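Protein-tyrosine-phosphatase (Shewanella sp., PDB 2Z72) probably hydrolyses phosphotyrosine in proteins, as a cold-active phosphatase with two zinc ions and a calcineurin-like phosphoesterase fold. Local coordinates at residues 23-28 against 32-37. Numbering follows the deposited sequence.
Sequences AYWICD and KTTSIE
In the beta hairpin of strands 22-27 and 30-35, W25 reaches over to T34 on the strand coming back. Its indole NE1 gives a hydrogen bond to T34 OG1 at 3.0 Å, nearly straight (169°) and with the hydroxyl oxygen in the ring plane. T34 holds OG1 between its backbone N and carbonyl carbon (chi1 62°), which turns it to the indole NE1 and also brings that oxygen 3.5 Å from A23 CB. An alanine in place of W25 would probably leave T34 OG1 without its indole donor and open a gap against P11, P44 and V41.

Strand 22-27 is the middle one of a three-stranded antiparallel sheet, between 8-14 and the edge strand 30-35. W25 N donates to K32 O and K32 N to W25 O, both at 2.8 Å; A23 and T34 likewise exchange two backbone hydrogen bonds. Between them Y24 and T33 form a non-hydrogen-bonded pair, their side chains side by side on the face opposite W25, K32, A23 and T34, with Y24 CD2 3.4 Å from T33 OG1.

Two residues on from W25, C27 SG, disulfide-bonded to C47, lies near K32 CD in one conformer of that lysine, whose NZ hydrogen-bonds to E45 O. Near the other end, I36 CD1 packs 4.0 Å from A23 CB.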
loop_
_atom_site.group_PDB
_atom_site.type_symbol
_atom_site.label_atom_id
_atom_site.label_comp_id
_atom_site.label_asym_id
_atom_site.label_seq_id
_atom_site.Cartn_x
_atom_site.Cartn_y
_atom_site.Cartn_z
ATOM N N ALA A 23 -10.296 -20.004 7.525
ATOM C CA ALA A 23 -9.234 -19.229 8.116
ATOM C C ALA A 23 -8.213 -20.140 8.814
ATOM O O ALA A 23 -8.595 -21.020 9.612
ATOM C CB ALA A 23 -9.793 -18.220 9.106
ATOM N N TYR A 24 -6.942 -19.870 8.548
ATOM C CA TYR A 24 -5.813 -20.505 9.168
ATOM C C TYR A 24 -5.183 -19.525 10.167
ATOM O O TYR A 24 -4.859 -18.395 9.780
ATOM C CB TYR A 24 -4.784 -20.934 8.150
ATOM C CG TYR A 24 -5.242 -21.993 7.197
ATOM C CD1 TYR A 24 -5.645 -21.717 5.903
ATOM C CD2 TYR A 24 -5.321 -23.290 7.528
ATOM C CE1 TYR A 24 -6.058 -22.714 5.054
ATOM C CE2 TYR A 24 -5.759 -24.291 6.675
ATOM C CZ TYR A 24 -6.127 -24.007 5.445
ATOM O OH TYR A 24 -6.558 -24.969 4.599
ATOM N N TRP A 25 -4.970 -19.965 11.391
ATOM C CA TRP A 25 -4.462 -19.158 12.480
ATOM C C TRP A 25 -3.255 -19.840 13.058
ATOM O O TRP A 25 -3.286 -21.067 13.320
ATOM C CB TRP A 25 -5.480 -18.998 13.594
ATOM C CG TRP A 25 -6.841 -18.571 13.166
ATOM C CD1 TRP A 25 -7.826 -19.381 12.668
ATOM C CD2 TRP A 25 -7.425 -17.275 13.174
ATOM N NE1 TRP A 25 -8.935 -18.688 12.373
ATOM C CE2 TRP A 25 -8.752 -17.371 12.673
ATOM C CE3 TRP A 25 -6.965 -16.012 13.570
ATOM C CZ2 TRP A 25 -9.584 -16.250 12.561
ATOM C CZ3 TRP A 25 -7.807 -14.912 13.460
ATOM C CH2 TRP A 25 -9.126 -15.031 12.951
ATOM N N ILE A 26 -2.177 -19.085 13.279
ATOM C CA ILE A 26 -1.054 -19.570 14.075
ATOM C C ILE A 26 -1.244 -19.076 15.497
ATOM O O ILE A 26 -1.242 -17.879 15.740
ATOM C CB ILE A 26 0.299 -19.082 13.534
ATOM C CG1 ILE A 26 0.454 -19.370 12.076
ATOM C CG2 ILE A 26 1.426 -19.713 14.348
ATOM C CD1 ILE A 26 0.132 -20.796 11.644
ATOM N N CYS A 27 -1.494 -20.020 16.411
ATOM C CA CYS A 27 -1.777 -19.694 17.808
ATOM C C CYS A 27 -0.780 -20.451 18.677
ATOM O O CYS A 27 -0.853 -21.679 18.771
ATOM C CB CYS A 27 -3.214 -20.084 18.143
ATOM S SG CYS A 27 -4.450 -19.469 17.018
ATOM N N ASP A 28 0.185 -19.783 19.274
ATOM C CA ASP A 28 1.198 -20.437 20.129
ATOM C C ASP A 28 1.923 -21.502 19.345
ATOM O O ASP A 28 2.131 -22.619 19.881
ATOM C CB ASP A 28 0.550 -21.032 21.357
ATOM C CG ASP A 28 1.419 -21.153 22.593
ATOM O OD1 ASP A 28 2.535 -20.618 22.706
ATOM O OD2 ASP A 28 0.871 -21.838 23.483
ATOM N N LYS A 32 -4.481 -23.562 13.972
ATOM C CA LYS A 32 -5.914 -23.700 14.136
ATOM C C LYS A 32 -6.574 -23.332 12.815
ATOM O O LYS A 32 -6.192 -22.361 12.185
ATOM C CB LYS A 32 -6.473 -22.917 15.300
ATOM C CG LYS A 32 -6.063 -23.354 16.722
ATOM C CD LYS A 32 -6.884 -22.679 17.813
ATOM C CE LYS A 32 -6.644 -23.082 19.269
ATOM N NZ LYS A 32 -7.698 -22.563 20.213
ATOM N N THR A 33 -7.545 -24.113 12.389
ATOM C CA THR A 33 -8.266 -23.883 11.141
ATOM C C THR A 33 -9.715 -23.786 11.468
ATOM O O THR A 33 -10.293 -24.656 12.115
ATOM C CB THR A 33 -8.025 -25.067 10.181
ATOM O OG1 THR A 33 -6.614 -25.203 10.026
ATOM C CG2 THR A 33 -8.720 -24.825 8.863
ATOM N N THR A 34 -10.383 -22.693 11.017
ATOM C CA THR A 34 -11.762 -22.448 11.279
ATOM C C THR A 34 -12.534 -22.244 9.960
ATOM O O THR A 34 -11.996 -21.820 8.957
ATOM C CB THR A 34 -12.000 -21.256 12.198
ATOM O OG1 THR A 34 -11.489 -20.065 11.555
ATOM C CG2 THR A 34 -11.287 -21.452 13.538
ATOM N N SER A 35 -13.804 -22.628 10.038
ATOM C CA SER A 35 -14.754 -22.431 8.964
ATOM C C SER A 35 -15.473 -21.105 9.184
ATOM O O SER A 35 -15.992 -20.905 10.288
ATOM C CB SER A 35 -15.773 -23.560 8.921
ATOM O OG SER A 35 -15.124 -24.802 8.707
ATOM N N ILE A 36 -15.482 -20.219 8.192
ATOM C CA ILE A 36 -16.064 -18.908 8.421
ATOM C C ILE A 36 -17.570 -18.892 8.160
ATOM O O ILE A 36 -17.982 -19.304 7.059
ATOM C CB ILE A 36 -15.352 -17.862 7.545
ATOM C CG1 ILE A 36 -13.871 -17.724 7.949
ATOM C CG2 ILE A 36 -16.053 -16.511 7.545
ATOM C CD1 ILE A 36 -12.946 -17.148 6.940
ATOM N N GLU A 37 -18.311 -18.453 9.181
ATOM C CA GLU A 37 -19.761 -18.390 9.229
ATOM C C GLU A 37 -20.180 -16.915 9.046
ATOM O O GLU A 37 -19.663 -15.992 9.766
ATOM C CB GLU A 37 -20.360 -18.939 10.521
ATOM C CG GLU A 37 -19.664 -20.050 11.280
ATOM C CD GLU A 37 -20.184 -21.381 10.797
ATOM O OE1 GLU A 37 -19.748 -22.444 11.257
ATOM O OE2 GLU A 37 -21.041 -21.217 9.878
#